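Long-range contact in tryptophan--tRNA ligase (Pyrococcus horikoshii, PDB 3JXE), which attaches L-tryptophan to its cognate tRNA, using ATP and passing through a tryptophanyl-adenylate intermediate: residues F55-I64 and R208-D218. Sequence-based numbering, arbitrary orientation.
Sequences FFSHRDYDLI and RCLIPAAIDQD. With TYM (tryptophanyl-5'AMP), chain E.
R59 and D218 form the shorter of two salt bridges across this contact: NH1 of R59 lies 2.6 Å from OD2 of D218, with guanidinium and carboxylate 8° from coplanar. The N-H...O angle of 134° makes the hydrogen bond weak. R59 reaches the acid from the guanidinium edge through a chain extended from CG to NE, while its NH2 bonds to the F25 carbonyl. At the other end, R208 bends about its CG-CD bond (chi3 68°), bringing one guanidinium face against L63, whose CB is 3.5 Å from NH2 of R208. D60 OD2 sits at the guanidinium edge, 3.7 Å from NH2 of R208, a long salt bridge; D67 and R225 are the stronger partners of R208 and D60. To one side of the charged pairs, L210 CD1 meets the Y61 ring edge at CE1 (3.7 Å), and I64 CD1 packs 3.8 Å from L210 CB. F56 CZ touches I215 CG1 at 3.5 Å. Strand 237-241 separates strands 55-59 and 209-214 in the sheet, and F56 and S57 form a classic beta bulge opposite H240. Flanking I215, A214 N and D216 OD2 hydrogen-bond the adenylate O2', so 208-218 forms part of the ribose site of a class I synthetase Rossmann fold.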
loop_
_atom_site.group_PDB
_atom_site.type_symbol
_atom_site.label_atom_id
_atom_site.label_comp_id
_atom_site.label_asym_id
_atom_site.label_seq_id
_atom_site.Cartn_x
_atom_site.Cartn_y
_atom_site.Cartn_z
ATOM N N PHE B 55 -4.398 -3.121 -32.672
ATOM C CA PHE B 55 -3.800 -4.041 -31.723
ATOM C C PHE B 55 -2.844 -4.939 -32.501
ATOM O O PHE B 55 -3.267 -5.753 -33.324
ATOM C CB PHE B 55 -4.874 -4.856 -31.004
ATOM C CG PHE B 55 -5.509 -4.134 -29.851
ATOM C CD1 PHE B 55 -6.522 -3.205 -30.064
ATOM C CD2 PHE B 55 -5.090 -4.382 -28.548
ATOM C CE1 PHE B 55 -7.109 -2.533 -28.995
ATOM C CE2 PHE B 55 -5.670 -3.718 -27.472
ATOM C CZ PHE B 55 -6.681 -2.792 -27.696
ATOM N N PHE B 56 -1.552 -4.764 -32.242
ATOM C CA PHE B 56 -0.500 -5.353 -33.064
ATOM C C PHE B 56 0.308 -6.420 -32.333
ATOM O O PHE B 56 0.902 -7.297 -32.965
ATOM C CB PHE B 56 0.438 -4.251 -33.570
ATOM C CG PHE B 56 1.299 -3.639 -32.494
ATOM C CD1 PHE B 56 2.664 -3.899 -32.452
ATOM C CD2 PHE B 56 0.746 -2.809 -31.522
ATOM C CE1 PHE B 56 3.465 -3.340 -31.464
ATOM C CE2 PHE B 56 1.541 -2.245 -30.528
ATOM C CZ PHE B 56 2.902 -2.511 -30.503
ATOM N N SER B 57 0.331 -6.334 -31.005
ATOM C CA SER B 57 1.152 -7.214 -30.181
ATOM C C SER B 57 0.329 -7.924 -29.109
ATOM O O SER B 57 -0.733 -7.446 -28.712
ATOM C CB SER B 57 2.286 -6.417 -29.536
ATOM O OG SER B 57 3.084 -7.244 -28.714
ATOM N N HIS B 58 0.830 -9.067 -28.648
ATOM C CA HIS B 58 0.148 -9.839 -27.615
ATOM C C HIS B 58 1.119 -10.596 -26.708
ATOM O O HIS B 58 2.317 -10.681 -26.987
ATOM C CB HIS B 58 -0.854 -10.817 -28.245
ATOM C CG HIS B 58 -0.241 -12.105 -28.704
ATOM N ND1 HIS B 58 0.363 -12.246 -29.935
ATOM C CD2 HIS B 58 -0.139 -13.311 -28.095
ATOM C CE1 HIS B 58 0.812 -13.482 -30.064
ATOM N NE2 HIS B 58 0.518 -14.149 -28.962
ATOM N N ARG B 59 0.578 -11.134 -25.621
ATOM C CA ARG B 59 1.287 -12.055 -24.744
ATOM C C ARG B 59 0.330 -13.169 -24.349
ATOM O O ARG B 59 -0.763 -12.894 -23.851
ATOM C CB ARG B 59 1.793 -11.338 -23.493
ATOM C CG ARG B 59 3.106 -10.611 -23.673
ATOM C CD ARG B 59 3.803 -10.433 -22.341
ATOM N NE ARG B 59 5.255 -10.408 -22.491
ATOM C CZ ARG B 59 6.008 -9.320 -22.365
ATOM N NH1 ARG B 59 5.451 -8.159 -22.071
ATOM N NH2 ARG B 59 7.320 -9.395 -22.524
ATOM N N ASP B 60 0.730 -14.418 -24.594
ATOM C CA ASP B 60 -0.060 -15.606 -24.225
ATOM C C ASP B 60 -1.534 -15.567 -24.649
ATOM O O ASP B 60 -2.389 -16.174 -23.995
ATOM C CB ASP B 60 0.032 -15.870 -22.713
ATOM C CG ASP B 60 1.268 -16.659 -22.323
ATOM O OD1 ASP B 60 2.089 -16.989 -23.206
ATOM O OD2 ASP B 60 1.416 -16.947 -21.116
ATOM N N TYR B 61 -1.829 -14.863 -25.741
ATOM C CA TYR B 61 -3.208 -14.740 -26.215
ATOM C C TYR B 61 -3.726 -16.057 -26.799
ATOM O O TYR B 61 -4.922 -16.347 -26.729
ATOM C CB TYR B 61 -3.353 -13.595 -27.224
ATOM C CG TYR B 61 -4.787 -13.320 -27.612
ATOM C CD1 TYR B 61 -5.673 -12.740 -26.707
ATOM C CD2 TYR B 61 -5.262 -13.648 -28.880
ATOM C CE1 TYR B 61 -6.993 -12.496 -27.053
ATOM C CE2 TYR B 61 -6.581 -13.403 -29.236
ATOM C CZ TYR B 61 -7.439 -12.828 -28.316
ATOM O OH TYR B 61 -8.747 -12.579 -28.651
ATOM N N ASP B 62 -2.819 -16.847 -27.366
ATOM C CA ASP B 62 -3.141 -18.192 -27.839
ATOM C C ASP B 62 -3.528 -19.116 -26.681
ATOM O O ASP B 62 -4.297 -20.062 -26.862
ATOM C CB ASP B 62 -1.971 -18.780 -28.637
ATOM C CG ASP B 62 -0.662 -18.777 -27.859
ATOM O OD1 ASP B 62 -0.277 -17.717 -27.317
ATOM O OD2 ASP B 62 -0.010 -19.842 -27.800
ATOM N N LEU B 63 -2.995 -18.825 -25.495
ATOM C CA LEU B 63 -3.310 -19.583 -24.287
ATOM C C LEU B 63 -4.628 -19.138 -23.645
ATOM O O LEU B 63 -5.257 -19.912 -22.919
ATOM C CB LEU B 63 -2.162 -19.494 -23.271
ATOM C CG LEU B 63 -0.907 -20.347 -23.499
ATOM C CD1 LEU B 63 0.058 -19.698 -24.489
ATOM C CD2 LEU B 63 -0.196 -20.600 -22.176
ATOM N N ILE B 64 -5.040 -17.898 -23.909
ATOM C CA ILE B 64 -6.308 -17.379 -23.382
ATOM C C ILE B 64 -7.506 -17.939 -24.161
ATOM O O ILE B 64 -8.594 -18.101 -23.603
ATOM C CB ILE B 64 -6.339 -15.819 -23.341
ATOM C CG1 ILE B 64 -7.190 -15.316 -22.174
ATOM C CG2 ILE B 64 -6.844 -15.225 -24.643
ATOM C CD1 ILE B 64 -6.399 -14.992 -20.932
ATOM N N ARG B 208 -6.753 -17.497 -15.636
ATOM C CA ARG B 208 -5.741 -16.593 -16.197
ATOM C C ARG B 208 -6.320 -15.262 -16.691
ATOM O O ARG B 208 -7.492 -15.180 -17.063
ATOM C CB ARG B 208 -4.889 -17.277 -17.273
ATOM C CG ARG B 208 -5.610 -17.670 -18.544
ATOM C CD ARG B 208 -4.594 -17.992 -19.629
ATOM N NE ARG B 208 -3.841 -19.209 -19.331
ATOM C CZ ARG B 208 -2.533 -19.356 -19.530
ATOM N NH1 ARG B 208 -1.945 -20.505 -19.226
ATOM N NH2 ARG B 208 -1.808 -18.355 -20.017
ATOM N N CYS B 209 -5.480 -14.229 -16.685
ATOM C CA CYS B 209 -5.912 -12.859 -16.949
ATOM C C CYS B 209 -5.546 -12.376 -18.348
ATOM O O CYS B 209 -4.486 -12.720 -18.867
ATOM C CB CYS B 209 -5.292 -11.925 -15.911
ATOM S SG CYS B 209 -5.841 -10.217 -16.014
ATOM N N LEU B 210 -6.427 -11.575 -18.948
ATOM C CA LEU B 210 -6.147 -10.902 -20.219
ATOM C C LEU B 210 -6.203 -9.395 -20.007
ATOM O O LEU B 210 -7.180 -8.875 -19.462
ATOM C CB LEU B 210 -7.160 -11.306 -21.296
ATOM C CG LEU B 210 -6.764 -11.422 -22.780
ATOM C CD1 LEU B 210 -8.010 -11.392 -23.654
ATOM C CD2 LEU B 210 -5.775 -10.367 -23.260
ATOM N N ILE B 211 -5.153 -8.697 -20.439
ATOM C CA ILE B 211 -5.076 -7.243 -20.286
ATOM C C ILE B 211 -5.031 -6.511 -21.635
ATOM O O ILE B 211 -3.975 -6.447 -22.276
ATOM C CB ILE B 211 -3.883 -6.814 -19.393
ATOM C CG1 ILE B 211 -3.965 -7.505 -18.026
ATOM C CG2 ILE B 211 -3.857 -5.295 -19.230
ATOM C CD1 ILE B 211 -2.682 -7.457 -17.225
ATOM N N PRO B 212 -6.185 -5.973 -22.077
ATOM C CA PRO B 212 -6.225 -5.102 -23.248
ATOM C C PRO B 212 -5.821 -3.670 -22.887
ATOM O O PRO B 212 -6.522 -2.995 -22.126
ATOM C CB PRO B 212 -7.698 -5.157 -23.687
ATOM C CG PRO B 212 -8.393 -6.091 -22.723
ATOM C CD PRO B 212 -7.529 -6.176 -21.515
ATOM N N ALA B 213 -4.686 -3.229 -23.425
ATOM C CA ALA B 213 -4.162 -1.884 -23.191
ATOM C C ALA B 213 -3.215 -1.489 -24.323
ATOM O O ALA B 213 -3.014 -2.258 -25.263
ATOM C CB ALA B 213 -3.447 -1.819 -21.846
ATOM N N ALA B 214 -2.648 -0.289 -24.247
ATOM C CA ALA B 214 -1.617 0.111 -25.201
ATOM C C ALA B 214 -0.253 -0.391 -24.741
ATOM O O ALA B 214 -0.055 -0.701 -23.561
ATOM C CB ALA B 214 -1.608 1.625 -25.409
ATOM N N ILE B 215 0.682 -0.461 -25.684
ATOM C CA ILE B 215 2.000 -1.053 -25.465
ATOM C C ILE B 215 2.794 -0.401 -24.314
ATOM O O ILE B 215 3.689 -1.027 -23.746
ATOM C CB ILE B 215 2.813 -1.071 -26.805
ATOM C CG1 ILE B 215 3.487 -2.436 -27.064
ATOM C CG2 ILE B 215 3.727 0.160 -26.943
ATOM C CD1 ILE B 215 4.498 -2.912 -26.036
ATOM N N ASP B 216 2.444 0.834 -23.958
ATOM C CA ASP B 216 3.167 1.581 -22.923
ATOM C C ASP B 216 3.029 0.991 -21.515
ATOM O O ASP B 216 3.876 1.226 -20.652
ATOM C CB ASP B 216 2.746 3.056 -22.920
ATOM C CG ASP B 216 1.293 3.256 -22.514
ATOM O OD1 ASP B 216 1.011 4.245 -21.809
ATOM O OD2 ASP B 216 0.433 2.431 -22.891
ATOM N N GLN B 217 1.963 0.226 -21.292
ATOM C CA GLN B 217 1.671 -0.335 -19.973
ATOM C C GLN B 217 2.340 -1.688 -19.736
ATOM O O GLN B 217 2.245 -2.251 -18.641
ATOM C CB GLN B 217 0.156 -0.450 -19.767
ATOM C CG GLN B 217 -0.563 0.888 -19.669
ATOM C CD GLN B 217 -0.023 1.758 -18.553
ATOM O OE1 GLN B 217 -0.009 1.359 -17.389
ATOM N NE2 GLN B 217 0.430 2.956 -18.905
ATOM N N ASP B 218 3.033 -2.184 -20.759
ATOM C CA ASP B 218 3.616 -3.530 -20.758
ATOM C C ASP B 218 4.665 -3.841 -19.671
ATOM O O ASP B 218 4.669 -4.959 -19.142
ATOM C CB ASP B 218 4.165 -3.876 -22.144
ATOM C CG ASP B 218 4.579 -5.324 -22.258
ATOM O OD1 ASP B 218 3.697 -6.208 -22.199
ATOM O OD2 ASP B 218 5.793 -5.578 -22.403
HETATM P P TYM E . -3.494 5.860 -18.600
HETATM O O1P TYM E . -4.538 6.426 -17.716
HETATM O O2P TYM E . -2.319 6.682 -18.963
HETATM O "O5'" TYM E . -4.180 5.372 -19.972
HETATM C "C5'" TYM E . -5.327 4.514 -19.927
HETATM C "C4'" TYM E . -5.354 3.560 -21.127
HETATM O "O4'" TYM E . -5.187 4.321 -22.355
HETATM C "C1'" TYM E . -4.055 3.775 -23.094
HETATM N N9 TYM E . -3.486 4.943 -23.836
HETATM C C4 TYM E . -3.545 5.128 -25.155
HETATM N N3 TYM E . -4.053 4.405 -26.171
HETATM C C2 TYM E . -3.965 4.832 -27.426
HETATM N N1 TYM E . -3.378 5.982 -27.723
HETATM C C6 TYM E . -2.851 6.756 -26.758
HETATM N N6 TYM E . -2.266 7.908 -27.073
HETATM C C5 TYM E . -2.925 6.335 -25.432
HETATM N N7 TYM E . -2.515 6.846 -24.275
HETATM C C8 TYM E . -2.863 5.999 -23.303
HETATM C "C2'" TYM E . -3.168 3.140 -22.026
HETATM O "O2'" TYM E . -2.410 2.073 -22.589
HETATM C "C3'" TYM E . -4.197 2.561 -21.062
HETATM O "O3'" TYM E . -4.669 1.294 -21.553
HETATM N NH3 TYM E . -1.246 3.426 -14.917
HETATM C CA TYM E . -2.288 3.274 -15.941
HETATM C CB TYM E . -3.605 2.867 -15.279
HETATM C CG TYM E . -3.791 1.319 -15.244
HETATM C CD2 TYM E . -3.913 0.444 -16.317
HETATM C CE2 TYM E . -4.065 -0.851 -15.803
HETATM C CE3 TYM E . -3.908 0.644 -17.696
HETATM C CD1 TYM E . -3.874 0.553 -14.133
HETATM N NE1 TYM E . -4.044 -0.803 -14.473
HETATM C CZ2 TYM E . -4.211 -1.930 -16.667
HETATM C CZ3 TYM E . -4.052 -0.444 -18.559
HETATM C CH2 TYM E . -4.204 -1.730 -18.045
HETATM C C TYM E . -2.491 4.599 -16.684
HETATM O O TYM E . -2.224 5.671 -16.136
HETATM O OPP TYM E . -2.977 4.460 -17.962
#